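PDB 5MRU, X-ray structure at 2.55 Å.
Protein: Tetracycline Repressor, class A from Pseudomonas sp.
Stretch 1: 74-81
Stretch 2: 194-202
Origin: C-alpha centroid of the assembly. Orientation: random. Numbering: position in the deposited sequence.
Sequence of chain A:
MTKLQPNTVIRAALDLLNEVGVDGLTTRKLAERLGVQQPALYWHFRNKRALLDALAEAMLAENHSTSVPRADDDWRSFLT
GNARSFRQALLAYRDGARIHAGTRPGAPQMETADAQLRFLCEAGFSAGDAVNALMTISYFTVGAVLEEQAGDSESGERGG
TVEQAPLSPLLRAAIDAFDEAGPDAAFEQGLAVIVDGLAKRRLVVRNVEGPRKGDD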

ATOM      1  N   ASP A  74      12.225  24.111   2.962  1.00107.21           N
ATOM      2  CA  ASP A  74      11.384  24.639   1.889  1.00108.05           C
ATOM      3  C   ASP A  74      10.387  23.507   1.572  1.00102.83           C
ATOM      4  O   ASP A  74      10.499  22.384   2.123  1.00 97.26           O
ATOM      5  CB  ASP A  74      12.215  25.066   0.660  1.00109.85           C
ATOM      6  CG  ASP A  74      12.275  23.993  -0.440  1.00104.11           C
ATOM      7  OD1 ASP A  74      12.812  22.882  -0.179  1.00 98.91           O
ATOM      8  OD2 ASP A  74      11.785  24.259  -1.566  1.00102.58           O
ATOM      9  N   TRP A  75       9.417  23.770   0.694  1.00103.73           N
ATOM     10  CA  TRP A  75       8.345  22.778   0.468  1.00 97.71           C
ATOM     11  C   TRP A  75       8.862  21.431  -0.082  1.00 91.15           C
ATOM     12  O   TRP A  75       8.570  20.398   0.495  1.00 86.14           O
ATOM     13  CB  TRP A  75       7.155  23.367  -0.336  1.00 99.80           C
ATOM     14  CG  TRP A  75       7.334  23.554  -1.809  1.00100.44           C
ATOM     15  CD1 TRP A  75       7.704  24.686  -2.441  1.00107.14           C
ATOM     16  CD2 TRP A  75       7.093  22.585  -2.832  1.00 96.08           C
ATOM     17  NE1 TRP A  75       7.729  24.491  -3.801  1.00107.33           N
ATOM     18  CE2 TRP A  75       7.364  23.201  -4.062  1.00100.54           C
ATOM     19  CE3 TRP A  75       6.697  21.250  -2.825  1.00 89.33           C
ATOM     20  CZ2 TRP A  75       7.239  22.532  -5.270  1.00 98.82           C
ATOM     21  CZ3 TRP A  75       6.585  20.588  -4.018  1.00 87.15           C
ATOM     22  CH2 TRP A  75       6.853  21.222  -5.221  1.00 92.02           C
ATOM     23  N   ARG A  76       9.662  21.453  -1.147  1.00 92.34           N
ATOM     24  CA  ARG A  76      10.273  20.235  -1.689  1.00 87.56           C
ATOM     25  C   ARG A  76      10.970  19.457  -0.595  1.00 83.25           C
ATOM     26  O   ARG A  76      10.693  18.287  -0.408  1.00 76.51           O
ATOM     27  CB  ARG A  76      11.307  20.548  -2.775  1.00 92.03           C
ATOM     28  CG  ARG A  76      10.752  20.604  -4.188  1.00 95.13           C
ATOM     29  CD  ARG A  76      11.816  21.101  -5.158  1.00100.86           C
ATOM     30  NE  ARG A  76      11.224  21.674  -6.365  1.00106.32           N
ATOM     31  CZ  ARG A  76      10.728  20.971  -7.384  1.00105.76           C
ATOM     32  NH1 ARG A  76      10.750  19.638  -7.348  1.00101.03           N
ATOM     33  NH2 ARG A  76      10.203  21.604  -8.443  1.00109.29           N
ATOM     34  N   SER A  77      11.886  20.123   0.110  1.00 86.30           N
ATOM     35  CA  SER A  77      12.717  19.467   1.116  1.00 82.18           C
ATOM     36  C   SER A  77      11.883  18.890   2.254  1.00 78.26           C
ATOM     37  O   SER A  77      12.252  17.862   2.800  1.00 74.67           O
ATOM     38  CB  SER A  77      13.741  20.433   1.681  1.00 86.80           C
ATOM     39  OG  SER A  77      13.114  21.340   2.559  1.00 90.15           O
ATOM     40  N   PHE A  78      10.766  19.538   2.596  1.00 80.02           N
ATOM     41  CA  PHE A  78       9.844  19.021   3.618  1.00 76.98           C
ATOM     42  C   PHE A  78       9.080  17.761   3.184  1.00 70.68           C
ATOM     43  O   PHE A  78       9.065  16.759   3.901  1.00 65.09           O
ATOM     44  CB  PHE A  78       8.822  20.081   4.034  1.00 82.68           C
ATOM     45  CG  PHE A  78       7.656  19.507   4.775  1.00 81.62           C
ATOM     46  CD1 PHE A  78       7.825  18.980   6.043  1.00 81.41           C
ATOM     47  CD2 PHE A  78       6.404  19.428   4.188  1.00 82.33           C
ATOM     48  CE1 PHE A  78       6.763  18.388   6.721  1.00 79.54           C
ATOM     49  CE2 PHE A  78       5.337  18.843   4.864  1.00 81.21           C
ATOM     50  CZ  PHE A  78       5.517  18.319   6.135  1.00 78.98           C
ATOM     51  N   LEU A  79       8.404  17.824   2.039  1.00 69.71           N
ATOM     52  CA  LEU A  79       7.670  16.664   1.533  1.00 64.72           C
ATOM     53  C   LEU A  79       8.566  15.470   1.271  1.00 62.36           C
ATOM     54  O   LEU A  79       8.148  14.315   1.498  1.00 59.88           O
ATOM     55  CB  LEU A  79       6.947  16.976   0.231  1.00 65.25           C
ATOM     56  CG  LEU A  79       5.812  17.981   0.320  1.00 68.73           C
ATOM     57  CD1 LEU A  79       5.365  18.387  -1.087  1.00 72.08           C
ATOM     58  CD2 LEU A  79       4.638  17.501   1.145  1.00 65.64           C
ATOM     59  N   THR A  80       9.771  15.747   0.761  1.00 64.74           N
ATOM     60  CA  THR A  80      10.755  14.709   0.471  1.00 62.98           C
ATOM     61  C   THR A  80      11.187  14.064   1.759  1.00 60.55           C
ATOM     62  O   THR A  80      11.016  12.851   1.954  1.00 58.43           O
ATOM     63  CB  THR A  80      12.004  15.270  -0.209  1.00 67.71           C
ATOM     64  OG1 THR A  80      11.709  15.604  -1.577  1.00 71.29           O
ATOM     65  CG2 THR A  80      13.111  14.249  -0.174  1.00 66.56           C
ATOM     66  N   GLY A  81      11.727  14.891   2.640  1.00 62.08           N
ATOM     67  CA  GLY A  81      12.162  14.442   3.936  1.00 61.08           C
ATOM     68  C   GLY A  81      11.054  13.740   4.689  1.00 58.50           C
ATOM     69  O   GLY A  81      11.244  12.632   5.219  1.00 55.31           O
ATOM     70  N   ILE A 194       6.677  12.201  -8.055  1.00 59.01           N
ATOM     71  CA  ILE A 194       5.565  12.801  -7.352  1.00 61.01           C
ATOM     72  C   ILE A 194       5.822  14.262  -7.040  1.00 61.58           C
ATOM     73  O   ILE A 194       4.930  15.081  -7.156  1.00 64.73           O
ATOM     74  CB  ILE A 194       5.213  12.005  -6.078  1.00 60.32           C
ATOM     75  CG1 ILE A 194       4.260  10.855  -6.459  1.00 62.33           C
ATOM     76  CG2 ILE A 194       4.610  12.910  -4.994  1.00 61.33           C
ATOM     77  CD1 ILE A 194       4.119   9.778  -5.397  1.00 62.36           C
ATOM     78  N   VAL A 195       7.032  14.601  -6.649  1.00 62.05           N
ATOM     79  CA  VAL A 195       7.271  15.956  -6.215  1.00 67.03           C
ATOM     80  C   VAL A 195       7.222  16.909  -7.417  1.00 71.65           C
ATOM     81  O   VAL A 195       6.856  18.095  -7.286  1.00 71.32           O
ATOM     82  CB  VAL A 195       8.604  16.077  -5.447  1.00 69.93           C
ATOM     83  CG1 VAL A 195       9.725  16.659  -6.316  1.00 74.13           C
ATOM     84  CG2 VAL A 195       8.405  16.927  -4.206  1.00 73.17           C
ATOM     85  N   ASP A 196       7.597  16.383  -8.586  1.00 73.35           N
ATOM     86  CA  ASP A 196       7.575  17.173  -9.813  1.00 79.08           C
ATOM     87  C   ASP A 196       6.117  17.552 -10.150  1.00 80.98           C
ATOM     88  O   ASP A 196       5.782  18.738 -10.262  1.00 85.40           O
ATOM     89  CB  ASP A 196       8.237  16.416 -10.982  1.00 80.85           C
ATOM     90  CG  ASP A 196       9.759  16.255 -10.817  1.00 81.02           C
ATOM     91  OD1 ASP A 196      10.313  16.585  -9.751  1.00 78.88           O
ATOM     92  OD2 ASP A 196      10.403  15.779 -11.767  1.00 83.58           O
ATOM     93  N   GLY A 197       5.248  16.553 -10.267  1.00 78.66           N
ATOM     94  CA  GLY A 197       3.851  16.797 -10.621  1.00 79.51           C
ATOM     95  C   GLY A 197       3.125  17.754  -9.692  1.00 76.66           C
ATOM     96  O   GLY A 197       2.166  18.393 -10.098  1.00 80.59           O
ATOM     97  N   LEU A 198       3.562  17.837  -8.441  1.00 71.47           N
ATOM     98  CA  LEU A 198       3.024  18.832  -7.518  1.00 72.79           C
ATOM     99  C   LEU A 198       3.550  20.220  -7.835  1.00 76.63           C
ATOM    100  O   LEU A 198       2.808  21.198  -7.731  1.00 80.88           O
ATOM    101  CB  LEU A 198       3.405  18.499  -6.086  1.00 70.73           C
ATOM    102  CG  LEU A 198       2.827  17.191  -5.561  1.00 69.13           C
ATOM    103  CD1 LEU A 198       3.639  16.765  -4.350  1.00 67.97           C
ATOM    104  CD2 LEU A 198       1.346  17.333  -5.228  1.00 71.91           C
ATOM    105  N   ALA A 199       4.840  20.306  -8.197  1.00 77.45           N
ATOM    106  CA  ALA A 199       5.471  21.580  -8.614  1.00 80.67           C
ATOM    107  C   ALA A 199       4.692  22.264  -9.731  1.00 83.28           C
ATOM    108  O   ALA A 199       4.676  23.493  -9.798  1.00 87.01           O
ATOM    109  CB  ALA A 199       6.928  21.372  -9.026  1.00 82.05           C
ATOM    110  N   LYS A 200       4.026  21.473 -10.576  1.00 81.57           N
ATOM    111  CA  LYS A 200       3.077  22.017 -11.553  1.00 86.87           C
ATOM    112  C   LYS A 200       1.887  22.797 -10.948  1.00 88.33           C
ATOM    113  O   LYS A 200       0.975  23.163 -11.680  1.00 93.99           O
ATOM    114  CB  LYS A 200       2.547  20.913 -12.487  1.00 86.95           C
ATOM    115  N   ARG A 201       1.869  23.050  -9.640  1.00 86.68           N
ATOM    116  CA  ARG A 201       0.855  23.956  -9.065  1.00 90.49           C
ATOM    117  C   ARG A 201       1.256  24.677  -7.755  1.00 89.59           C
ATOM    118  O   ARG A 201       0.381  25.181  -7.024  1.00 89.53           O
ATOM    119  CB  ARG A 201      -0.470  23.202  -8.902  1.00 92.07           C
ATOM    120  CG  ARG A 201      -0.389  21.963  -8.021  1.00 89.24           C
ATOM    121  CD  ARG A 201      -1.397  20.892  -8.421  1.00 91.60           C
ATOM    122  NE  ARG A 201      -0.857  19.949  -9.411  1.00 91.03           N
ATOM    123  CZ  ARG A 201      -1.437  18.799  -9.773  1.00 92.37           C
ATOM    124  NH1 ARG A 201      -0.843  18.023 -10.682  1.00 92.51           N
ATOM    125  NH2 ARG A 201      -2.601  18.413  -9.243  1.00 94.23           N
ATOM    126  N   ARG A 202       2.572  24.736  -7.487  1.00 87.52           N
ATOM    127  CA  ARG A 202       3.137  25.567  -6.421  1.00 90.00           C
ATOM    128  C   ARG A 202       2.997  27.063  -6.771  1.00 97.25           C
ATOM    129  O   ARG A 202       2.022  27.508  -7.403  1.00 98.01           O
ATOM    130  CB  ARG A 202       4.617  25.222  -6.193  1.00 87.77           C
TER

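The two stretches, more than a hundred residues apart in sequence, meet as helices running in roughly opposite directions, with an angle of 144° between their N-to-C directions and a closest axial approach of 11.0 Å. The first helix begins after Asp 74, whose OD1 accepts a capping bond from Ser 77 N at 2.9 Å. Side chains bridge the space between the axes, and 340 Å² of surface is buried in all, both sides summed. No hydrogen bond crosses between the modelled atoms, so the contact rests mainly on apolar packing, with one long salt bridge.

Ile 194 makes no contact with the first stretch, but its carbonyl accepts a weak backbone bond from Leu 198 N. Val 195 follows with its CA-to-CB bond directed toward the first helix, and its CA lies 6.9 Å from that of Arg 76. Its CG2 packs at 4.1 Å from Trp 75 CZ3 and reaches Thr 80 OG1 at 4.4 Å; that hydroxyl donates to Arg 76 O. Val 195 CG1 sits 3.3 Å from Arg 76 NH1, near the plane of the guanidinium. Val 195 O lies at the edge of the indole, 3.7 Å from Trp 75 CH2, while accepting the helical bond from Ala 199 N at 3.1 Å.

The CB of Asp 196 points away from the first stretch, yet its carboxylate comes nearer. Arg 76, extended through chi2 and chi3, brings NH1 to 3.9 Å from Asp 196 OD1, a long salt bridge.

Gly 197 has no side chain to contribute and stays out of reach. At Leu 198 the apolar packing resumes: its CB lies 4.3 Å from Trp 75 CZ3, and its CD1 meets Leu 79 CD1 at 4.0 Å, joining two buried leucines. Ala 199, though directed sideways, touches two partners through its methyl group. CB is 3.8 Å from Trp 75 CH2 and 3.3 Å from Arg 76 NH2.

Helical geometry ends at Lys 200, which points away. Arg 201 is also out of reach, and its NH1 makes a weak bond back to Gly 197 O at 3.1 Å. Arg 202 returns toward the first helix, placing CB 3.9 Å from Trp 75 CZ2; its side chain is not modelled beyond this atom. Trp 75, with chi1 in the p well, thus extends its six-membered ring among Val 195, Leu 198, Ala 199 and Arg 202.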